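Local coordinates for uncharacterized protein DUF1285 (Shewanella baltica, PDB 2RA9) that is of unknown function but belongs to a family with a fold of repeated structural motifs and a possible part in signal transduction, at residues A77-V82 / L120-G125; K109-K112 / S117-L120; G33-L38 / T97-L102; L93-S98 / H104-K109. All coordinates share one frame; numbering follows the deposited sequence.

Interaction 1: residues A77-V82 / L120-G125; sequences APLLIV and LPLERG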
# COMPACT_ATOMS: atom_id res chain seq x y z
N ALA A 77 4.35 5.86 1.21
CA ALA A 77 3.79 4.54 1.47
C ALA A 77 4.17 3.60 0.31
O ALA A 77 4.37 4.03 -0.84
CB ALA A 77 2.30 4.61 1.56
N PRO A 78 4.28 2.32 0.60
CA PRO A 78 4.71 1.39 -0.45
C PRO A 78 3.68 1.18 -1.56
O PRO A 78 4.02 0.76 -2.66
CB PRO A 78 4.92 0.07 0.33
CG PRO A 78 4.11 0.20 1.55
CD PRO A 78 4.19 1.64 1.91
N LEU A 79 2.41 1.46 -1.24
CA LEU A 79 1.30 1.19 -2.14
C LEU A 79 0.37 2.40 -2.15
O LEU A 79 0.17 3.04 -1.13
CB LEU A 79 0.55 -0.04 -1.67
CG LEU A 79 1.31 -1.36 -1.82
CD1 LEU A 79 0.73 -2.44 -1.02
CD2 LEU A 79 1.45 -1.76 -3.30
N LEU A 80 -0.17 2.71 -3.33
CA LEU A 80 -1.16 3.77 -3.49
C LEU A 80 -2.52 3.10 -3.80
O LEU A 80 -2.70 2.45 -4.85
CB LEU A 80 -0.77 4.67 -4.67
CG LEU A 80 -1.66 5.92 -4.81
CD1 LEU A 80 -1.26 6.96 -3.80
CD2 LEU A 80 -1.61 6.46 -6.24
N ILE A 81 -3.47 3.30 -2.90
CA ILE A 81 -4.81 2.77 -3.04
C ILE A 81 -5.61 3.64 -4.02
O ILE A 81 -5.74 4.84 -3.84
CB ILE A 81 -5.51 2.69 -1.70
CG1 ILE A 81 -4.85 1.59 -0.84
CG2 ILE A 81 -7.03 2.42 -1.90
CD1 ILE A 81 -5.24 1.57 0.65
N VAL A 82 -6.18 3.03 -5.05
CA VAL A 82 -6.90 3.77 -6.09
C VAL A 82 -8.38 3.38 -6.16
O VAL A 82 -9.17 4.09 -6.79
CB VAL A 82 -6.22 3.65 -7.44
CG1 VAL A 82 -4.82 4.21 -7.37
CG2 VAL A 82 -6.21 2.19 -8.03
N LEU A 120 -4.19 3.33 5.02
CA LEU A 120 -4.89 2.17 5.54
C LEU A 120 -3.93 1.01 5.72
O LEU A 120 -3.08 0.79 4.85
CB LEU A 120 -6.05 1.74 4.62
CG LEU A 120 -7.22 2.73 4.48
CD1 LEU A 120 -8.21 2.32 3.38
CD2 LEU A 120 -7.95 2.92 5.82
N PRO A 121 -4.06 0.24 6.80
CA PRO A 121 -3.10 -0.83 7.00
C PRO A 121 -3.47 -2.10 6.22
O PRO A 121 -4.63 -2.49 6.15
CB PRO A 121 -3.12 -1.04 8.51
CG PRO A 121 -4.54 -0.69 8.90
CD PRO A 121 -5.01 0.33 7.92
N LEU A 122 -2.45 -2.67 5.59
CA LEU A 122 -2.58 -3.87 4.78
C LEU A 122 -1.71 -4.94 5.42
O LEU A 122 -1.25 -4.79 6.55
CB LEU A 122 -2.13 -3.57 3.34
CG LEU A 122 -2.66 -2.27 2.73
CD1 LEU A 122 -2.03 -1.98 1.40
CD2 LEU A 122 -4.19 -2.25 2.64
N GLU A 123 -1.40 -5.98 4.66
CA GLU A 123 -0.64 -7.10 5.20
C GLU A 123 0.85 -6.82 5.18
O GLU A 123 1.30 -5.87 4.59
CB GLU A 123 -0.94 -8.37 4.40
CG GLU A 123 -0.46 -8.38 2.98
CD GLU A 123 -1.45 -7.87 1.94
OE1 GLU A 123 -2.41 -7.14 2.29
OE2 GLU A 123 -1.25 -8.23 0.74
N ARG A 124 1.60 -7.69 5.85
CA ARG A 124 3.07 -7.65 5.82
C ARG A 124 3.69 -6.33 6.32
O ARG A 124 4.78 -5.96 5.92
CB ARG A 124 3.58 -8.00 4.41
CG ARG A 124 3.20 -9.42 3.90
CD ARG A 124 3.82 -9.78 2.54
NE ARG A 124 3.51 -8.86 1.42
CZ ARG A 124 2.36 -8.81 0.73
NH1 ARG A 124 1.37 -9.66 0.93
NH2 ARG A 124 2.24 -7.93 -0.25
N GLY A 125 2.99 -5.60 7.19
CA GLY A 125 3.45 -4.32 7.71
C GLY A 125 3.28 -3.17 6.73
O GLY A 125 3.71 -2.04 6.99

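Interaction 2: residues K109-K112 / S117-L120; sequences KQMK and SVYL. With EDO (1,2-ethanediol), chain F.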
# COMPACT_ATOMS: atom_id res chain seq x y z
N LYS A 109 -11.35 1.69 10.69
CA LYS A 109 -11.09 2.10 12.06
C LYS A 109 -9.59 2.24 12.37
O LYS A 109 -9.18 2.99 13.27
CB LYS A 109 -11.70 1.03 12.97
CG LYS A 109 -11.66 1.26 14.44
CD LYS A 109 -12.38 0.11 15.17
CE LYS A 109 -11.76 -1.26 14.90
NZ LYS A 109 -10.27 -1.29 15.10
N GLN A 110 -8.77 1.50 11.62
CA GLN A 110 -7.33 1.48 11.84
C GLN A 110 -6.57 2.46 10.95
O GLN A 110 -5.34 2.47 10.89
CB GLN A 110 -6.81 0.07 11.61
CG GLN A 110 -7.33 -0.95 12.65
CD GLN A 110 -6.88 -2.36 12.30
OE1 GLN A 110 -5.70 -2.59 12.02
NE2 GLN A 110 -7.82 -3.30 12.29
N MSE A 111 -7.30 3.34 10.28
CA MSE A 111 -6.68 4.32 9.41
C MSE A 111 -5.73 5.22 10.18
O MSE A 111 -5.94 5.50 11.37
CB MSE A 111 -7.75 5.14 8.72
CG MSE A 111 -8.42 6.18 9.62
SE MSE A 111 -9.67 7.25 8.59
CE MSE A 111 -10.08 8.42 10.05
N LYS A 112 -4.73 5.74 9.47
CA LYS A 112 -3.81 6.70 10.05
C LYS A 112 -3.78 7.94 9.18
O LYS A 112 -3.79 7.84 7.95
CB LYS A 112 -2.43 6.04 10.16
CG LYS A 112 -1.23 6.94 10.39
CD LYS A 112 0.03 6.10 10.53
CE LYS A 112 0.53 5.58 9.17
NZ LYS A 112 1.92 5.07 9.25
N SER A 117 -2.31 13.23 4.17
CA SER A 117 -2.73 11.99 3.55
C SER A 117 -3.41 11.07 4.55
O SER A 117 -3.26 11.20 5.76
CB SER A 117 -1.53 11.25 2.98
OG SER A 117 -0.84 12.02 2.02
N VAL A 118 -4.16 10.10 4.01
CA VAL A 118 -4.77 9.06 4.80
C VAL A 118 -4.17 7.73 4.34
O VAL A 118 -3.95 7.50 3.15
CB VAL A 118 -6.26 9.04 4.62
CG1 VAL A 118 -6.90 7.85 5.37
CG2 VAL A 118 -6.86 10.37 5.10
N TYR A 119 -3.89 6.89 5.33
CA TYR A 119 -3.27 5.58 5.09
C TYR A 119 -4.08 4.46 5.71
O TYR A 119 -4.61 4.63 6.78
CB TYR A 119 -1.85 5.53 5.67
CG TYR A 119 -0.95 6.62 5.17
CD1 TYR A 119 -0.97 7.88 5.75
CD2 TYR A 119 -0.04 6.40 4.15
CE1 TYR A 119 -0.14 8.86 5.33
CE2 TYR A 119 0.81 7.43 3.70
CZ TYR A 119 0.73 8.66 4.27
OH TYR A 119 1.57 9.66 3.86
N LEU A 120 -4.19 3.33 5.02
CA LEU A 120 -4.89 2.17 5.54
C LEU A 120 -3.93 1.01 5.72
O LEU A 120 -3.08 0.79 4.85
CB LEU A 120 -6.05 1.74 4.62
CG LEU A 120 -7.22 2.73 4.48
CD1 LEU A 120 -8.21 2.32 3.38
CD2 LEU A 120 -7.95 2.92 5.82
C1 EDO F . -5.63 12.18 -0.23
O1 EDO F . -4.74 13.26 0.09
C2 EDO F . -5.71 11.18 0.92
O2 EDO F . -4.45 10.50 1.13

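Interaction 3: residues G33-L38 / T97-L102; sequences GDWTYL and TSIGTL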
# COMPACT_ATOMS: atom_id res chain seq x y z
N GLY A 33 3.81 5.89 -5.74
CA GLY A 33 3.72 4.43 -5.73
C GLY A 33 4.36 3.75 -6.91
O GLY A 33 4.21 2.55 -7.08
N ASP A 34 5.10 4.50 -7.71
CA ASP A 34 5.75 3.94 -8.87
C ASP A 34 7.10 3.38 -8.47
O ASP A 34 7.84 4.01 -7.69
CB ASP A 34 5.88 4.97 -9.98
CG ASP A 34 4.53 5.40 -10.53
OD1 ASP A 34 3.62 4.57 -10.53
OD2 ASP A 34 4.40 6.59 -10.93
N TRP A 35 7.47 2.23 -9.04
CA TRP A 35 8.70 1.54 -8.67
C TRP A 35 9.80 1.72 -9.71
O TRP A 35 9.53 1.73 -10.91
CB TRP A 35 8.44 0.02 -8.57
CG TRP A 35 7.58 -0.46 -7.50
CD1 TRP A 35 6.31 -0.02 -7.15
CD2 TRP A 35 7.85 -1.56 -6.64
NE1 TRP A 35 5.79 -0.78 -6.14
CE2 TRP A 35 6.72 -1.73 -5.79
CE3 TRP A 35 8.95 -2.42 -6.47
CZ2 TRP A 35 6.65 -2.72 -4.81
CZ3 TRP A 35 8.89 -3.38 -5.49
CH2 TRP A 35 7.73 -3.55 -4.70
N THR A 36 11.03 1.78 -9.23
CA THR A 36 12.21 1.58 -10.09
C THR A 36 13.12 0.52 -9.52
O THR A 36 13.09 0.25 -8.32
CB THR A 36 13.02 2.86 -10.30
OG1 THR A 36 13.47 3.35 -9.04
CG2 THR A 36 12.21 3.92 -10.98
N TYR A 37 13.92 -0.07 -10.40
CA TYR A 37 14.98 -1.00 -10.06
C TYR A 37 16.21 -0.50 -10.79
O TYR A 37 16.18 -0.31 -11.99
CB TYR A 37 14.65 -2.40 -10.51
CG TYR A 37 15.73 -3.44 -10.23
CD1 TYR A 37 16.31 -3.56 -8.99
CD2 TYR A 37 16.14 -4.32 -11.23
CE1 TYR A 37 17.29 -4.54 -8.72
CE2 TYR A 37 17.12 -5.28 -10.98
CZ TYR A 37 17.67 -5.40 -9.71
OH TYR A 37 18.65 -6.37 -9.42
N LEU A 38 17.28 -0.26 -10.03
CA LEU A 38 18.53 0.28 -10.61
C LEU A 38 18.26 1.56 -11.39
O LEU A 38 18.94 1.85 -12.38
CB LEU A 38 19.25 -0.79 -11.46
CG LEU A 38 19.81 -1.91 -10.59
CD1 LEU A 38 20.21 -3.09 -11.40
CD2 LEU A 38 21.00 -1.37 -9.87
N THR A 97 -4.76 -1.28 -5.74
CA THR A 97 -3.69 -0.30 -5.77
C THR A 97 -3.30 0.08 -7.21
O THR A 97 -3.67 -0.58 -8.19
CB THR A 97 -2.45 -0.81 -5.03
OG1 THR A 97 -1.88 -1.87 -5.79
CG2 THR A 97 -2.80 -1.28 -3.64
N SER A 98 -2.45 1.08 -7.35
CA SER A 98 -2.05 1.57 -8.67
C SER A 98 -1.22 0.58 -9.46
O SER A 98 -1.15 0.68 -10.67
CB SER A 98 -1.26 2.85 -8.54
OG SER A 98 -0.02 2.64 -7.86
N ILE A 99 -0.57 -0.37 -8.78
CA ILE A 99 0.18 -1.45 -9.44
C ILE A 99 -0.64 -2.75 -9.61
O ILE A 99 -0.15 -3.77 -10.09
CB ILE A 99 1.51 -1.73 -8.74
CG1 ILE A 99 1.31 -2.23 -7.32
CG2 ILE A 99 2.41 -0.48 -8.84
CD1 ILE A 99 2.55 -2.86 -6.67
N GLY A 100 -1.92 -2.70 -9.24
CA GLY A 100 -2.83 -3.80 -9.47
C GLY A 100 -2.88 -4.83 -8.36
O GLY A 100 -3.42 -5.90 -8.60
N THR A 101 -2.42 -4.51 -7.14
CA THR A 101 -2.55 -5.46 -6.04
C THR A 101 -3.92 -5.31 -5.39
O THR A 101 -4.51 -4.23 -5.43
CB THR A 101 -1.43 -5.34 -4.98
OG1 THR A 101 -1.39 -4.04 -4.40
CG2 THR A 101 -0.05 -5.62 -5.58
N LEU A 102 -4.42 -6.42 -4.83
CA LEU A 102 -5.70 -6.48 -4.17
C LEU A 102 -5.52 -6.92 -2.73
O LEU A 102 -4.79 -7.88 -2.45
CB LEU A 102 -6.57 -7.51 -4.89
CG LEU A 102 -7.98 -7.77 -4.35
CD1 LEU A 102 -8.86 -6.55 -4.42
CD2 LEU A 102 -8.61 -8.99 -5.11
O HOH W 1 1.48 4.61 -8.82

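Interaction 4: residues L93-S98 / H104-K109; sequences LNVSTS and HNVDIK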
# COMPACT_ATOMS: atom_id res chain seq x y z
N LEU A 93 -13.18 -3.56 4.09
CA LEU A 93 -13.01 -3.15 2.71
C LEU A 93 -12.07 -4.10 1.97
O LEU A 93 -11.14 -4.65 2.56
CB LEU A 93 -12.39 -1.77 2.63
CG LEU A 93 -13.14 -0.55 3.11
CD1 LEU A 93 -12.20 0.68 2.95
CD2 LEU A 93 -14.36 -0.38 2.32
N ASN A 94 -12.35 -4.23 0.68
CA ASN A 94 -11.36 -4.70 -0.29
C ASN A 94 -10.80 -3.45 -0.94
O ASN A 94 -11.57 -2.55 -1.30
CB ASN A 94 -12.01 -5.55 -1.37
CG ASN A 94 -12.56 -6.86 -0.83
OD1 ASN A 94 -11.94 -7.52 -0.01
ND2 ASN A 94 -13.76 -7.23 -1.30
N VAL A 95 -9.47 -3.36 -1.07
CA VAL A 95 -8.84 -2.24 -1.79
C VAL A 95 -7.95 -2.74 -2.87
O VAL A 95 -7.40 -3.85 -2.77
CB VAL A 95 -8.08 -1.25 -0.87
CG1 VAL A 95 -8.98 -0.85 0.34
CG2 VAL A 95 -6.72 -1.86 -0.37
N SER A 96 -7.78 -1.92 -3.89
CA SER A 96 -6.82 -2.22 -4.93
C SER A 96 -5.91 -1.02 -5.16
O SER A 96 -6.24 0.12 -4.79
CB SER A 96 -7.51 -2.67 -6.21
OG SER A 96 -8.23 -1.63 -6.79
N THR A 97 -4.76 -1.28 -5.74
CA THR A 97 -3.69 -0.30 -5.77
C THR A 97 -3.30 0.08 -7.21
O THR A 97 -3.67 -0.58 -8.19
CB THR A 97 -2.45 -0.81 -5.03
OG1 THR A 97 -1.88 -1.87 -5.79
CG2 THR A 97 -2.80 -1.28 -3.64
N SER A 98 -2.45 1.08 -7.35
CA SER A 98 -2.05 1.57 -8.67
C SER A 98 -1.22 0.58 -9.46
O SER A 98 -1.15 0.68 -10.67
CB SER A 98 -1.26 2.85 -8.54
OG SER A 98 -0.02 2.64 -7.86
N HIS A 104 -7.60 -7.54 1.17
CA HIS A 104 -8.87 -7.82 1.82
C HIS A 104 -8.84 -7.48 3.28
O HIS A 104 -7.80 -7.26 3.88
CB HIS A 104 -9.24 -9.31 1.65
CG HIS A 104 -9.13 -9.80 0.25
ND1 HIS A 104 -10.06 -9.50 -0.73
CD2 HIS A 104 -8.18 -10.56 -0.36
CE1 HIS A 104 -9.70 -10.06 -1.87
NE2 HIS A 104 -8.56 -10.70 -1.67
N ASN A 105 -10.03 -7.43 3.87
CA ASN A 105 -10.19 -7.25 5.29
C ASN A 105 -9.57 -5.97 5.83
O ASN A 105 -9.06 -5.90 6.95
CB ASN A 105 -9.65 -8.49 6.03
CG ASN A 105 -10.33 -9.75 5.57
OD1 ASN A 105 -11.56 -9.80 5.48
ND2 ASN A 105 -9.54 -10.79 5.25
N VAL A 106 -9.71 -4.91 5.05
CA VAL A 106 -9.08 -3.65 5.40
C VAL A 106 -10.01 -2.82 6.27
O VAL A 106 -11.17 -2.66 5.94
CB VAL A 106 -8.65 -2.87 4.14
CG1 VAL A 106 -8.01 -1.51 4.51
CG2 VAL A 106 -7.68 -3.69 3.34
N ASP A 107 -9.48 -2.35 7.39
CA ASP A 107 -10.29 -1.81 8.49
C ASP A 107 -10.17 -0.27 8.57
O ASP A 107 -9.16 0.26 8.97
CB ASP A 107 -9.87 -2.46 9.79
CG ASP A 107 -10.78 -2.15 10.95
OD1 ASP A 107 -11.73 -1.34 10.78
OD2 ASP A 107 -10.53 -2.73 12.05
N ILE A 108 -11.24 0.41 8.18
CA ILE A 108 -11.34 1.86 8.25
C ILE A 108 -10.95 2.40 9.63
O ILE A 108 -10.33 3.44 9.75
CB ILE A 108 -12.80 2.32 7.85
CG1 ILE A 108 -13.01 2.19 6.33
CG2 ILE A 108 -13.08 3.74 8.31
CD1 ILE A 108 -14.48 2.14 5.88
N LYS A 109 -11.35 1.69 10.69
CA LYS A 109 -11.09 2.10 12.06
C LYS A 109 -9.59 2.24 12.37
O LYS A 109 -9.18 2.99 13.27
CB LYS A 109 -11.70 1.03 12.97
CG LYS A 109 -11.66 1.26 14.44
CD LYS A 109 -12.38 0.11 15.17
CE LYS A 109 -11.76 -1.26 14.90
NZ LYS A 109 -10.27 -1.29 15.10
O HOH W 2 -12.51 -8.02 2.40

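Interaction 1: residues A77-V82 / L120-G125
Leu79 and Ile81, successive inward-pointing residues of strand 79-86, meet Leu120 and Leu122 close to the centre of the folded chain, a clear case of a strand packing against the end of another and the loop that follows it, with no hydrogen bond between the two segments. The alpha carbons confirm the spacing: Leu79 CA lies 9.4 Å from Leu122 CA and Ile81 CA 8.6 Å from Leu120 CA, roughly two strand widths.

The cross-segment contact is wholly apolar. Leu79 CD1 touches Leu122 CD1 at 3.7 Å, methyl against methyl, as the two leucines slant past each other. Ile81 meets Leu120 at about a right angle: with CG1 anti to its carbonyl carbon (chi1 -69°) and the chain extended beyond, CD1 stops 4.1 Å from Leu120 CB and equally near Leu120 CD1. The same methyl also approaches the second branch of Leu122, Ile81 CD1 to Leu122 CD2 being 4.4 Å. Leu122 thus divides its two methyls between Leu79 and Ile81.

Polar contacts belong to the loop beyond strand 118-121. Arg124 NH1 and Glu123 OE2 form a salt bridge of 3.0 Å, though its hydrogen-bond geometry is weak. Glu123 OE1 is hydrogen-bonded to His103, and Arg124 NE donates to the backbone oxygen of Leu54, so the arginine ties this loop to the N-terminal half of the chain.

In the sheet, strand 127-130 runs between strands 79-86 and 118-121 and bonds to the backbone of both. Val95 of strand 93-97 and Val106 of strand 102-106 add to the apolar cluster, and the side chain of His103 packs on Leu79 and Leu122.

Interaction 2: residues K109-K112 / S117-L120
Lys112 and Tyr119 form an antiparallel hydrogen-bonded pair in the beta hairpin of strands 112-113 and 118-121, at one margin of the second mixed sheet. Lys112 N donates to Tyr119 O at 2.9 Å and Tyr119 N returns a bond to Lys112 O at 2.8 Å, the latter almost in line with the carbonyl (C=O...N angle 165°).

Being paired, the two side chains rise on the same face of the sheet. The lysine slants across the base of the tyrosine, its CE 4.2 Å from Tyr119 CB, and its ammonium lies above the ring but so far off that any cation-pi attraction is weak; it has a cation-pi partner in Trp127 as well. The edge of the tyrosine ring is turned to the backbone, with Lys112 O near the ring plane and 3.6 Å from Tyr119 CD1. At the far end of the ring the phenol OH is hydrogen-bonded to Asp76.

Selenomethionine Met111 works differently. Its CB rests against Leu120 CD2 at 3.7 Å, while CG, set between the backbone N and the carbonyl carbon (chi1 75°), sends the extended chain away from the leucine. The selenium passes Val118 CG1, and Phe138 of helix 135-141 packs against both Met111 and Leu120. Past the pair, an ethanediol, probably from the crystallisation liquor, takes a straight hydrogen bond through its O2 from Val118 N at 2.9 Å.

Interaction 3: residues G33-L38 / T97-L102
Ile99 reaches from a type I beta turn, Thr97 to Gly100, to Trp35 and the backbone of Gly33. Its CB points toward the segment 33-38, and there the side chain forks. The short branch, CG2, lies 3.9 Å from Gly33 O and 4.3 Å from Trp35 CD1. The long branch leaves between the backbone N and the carbonyl carbon (chi1 64°), and its extended course through CG1 brings CD1 to 3.9 Å from Trp35 NE1. Isoleucine and indole cross at about a right angle, the methyl approaching the ring obliquely. Ala47 of helix 44-51 touches both side chains, and Leu79 of strand 79-86 meets Ile99 as well.

Beside this apolar patch a water joins the segments: it donates to Asp34 OD1 at 2.7 Å and accepts from Ser98 OG at 2.7 Å. Across the base of the turn Thr97 OG1 and Thr101 OG1 are hydrogen-bonded at 2.6 Å. Gly33 has backbone angles (phi 94°) at which a beta carbon would jam against the preceding carbonyl.

The neighbouring helix supplies a direct polar link, Lys48 NZ to Gly100 O. Between segments 33-38 and 97-102 themselves no direct hydrogen bond crosses, and their join rests on van der Waals packing and one bridging water.

Interaction 4: residues L93-S98 / H104-K109
Asn94 OD1 is held by two donors: His104 ND1, 2.8 Å away with an N-H...O angle of 159°, and a water that itself accepts from Asn105 N at 2.9 Å. The site lies in the beta hairpin of strands 93-97 and 102-106, where Asn105 and Val106 both face Leu93 in a G1 beta bulge. The oxygen sits near the plane of the imidazole, at its edge, but the histidine nitrogen stands above the amide plane, about 57° out of it and not on a lone pair; the amide and ring planes are 90° apart. An alanine in place of Asn94 would remove the acceptor, and His104 ND1 and the bridging water would probably lose their shared partner, with the imidazole freer to turn.

Within the bulge Leu93 and Val106 still form an antiparallel hydrogen-bonded pair, Leu93 N to Val106 O and Val106 N to Leu93 O, each 2.9 Å. Further on, Asp107 OD1 accepts from Lys109 N in an Asx turn as the chain enters its 3-10 segment.

Apolar packing occupies the face that carries Leu93 and Val106. Val95 CG2 meets Val106 CG2 at 4.2 Å, and Val106 also touches Leu122. Leu93 slants across Ile108, its CD1 3.8 Å from Ile108 CG1.

How the interactions relate
From the N terminus, interaction 3 opens first, at 33-38 in the first sheet, and interaction 1 opens at 77-82, where the second sheet begins. Interaction 4 starts at 93-98; interaction 3 then closes at 97-102, sharing Thr97 and Ser98 with interaction 4; having opened before interaction 1 and closed within it, it crosses interaction 1. Interaction 4 closes at 104-109, wholly within the span of interaction 1. Interaction 2 opens at the shared Lys109 and closes at Leu120, where the closing segment of interaction 1 begins. Interactions 1, 2 and 4 bind strands of the second sheet together; interaction 3, about 19 Å from interaction 2 between centres, ties that sheet to the first.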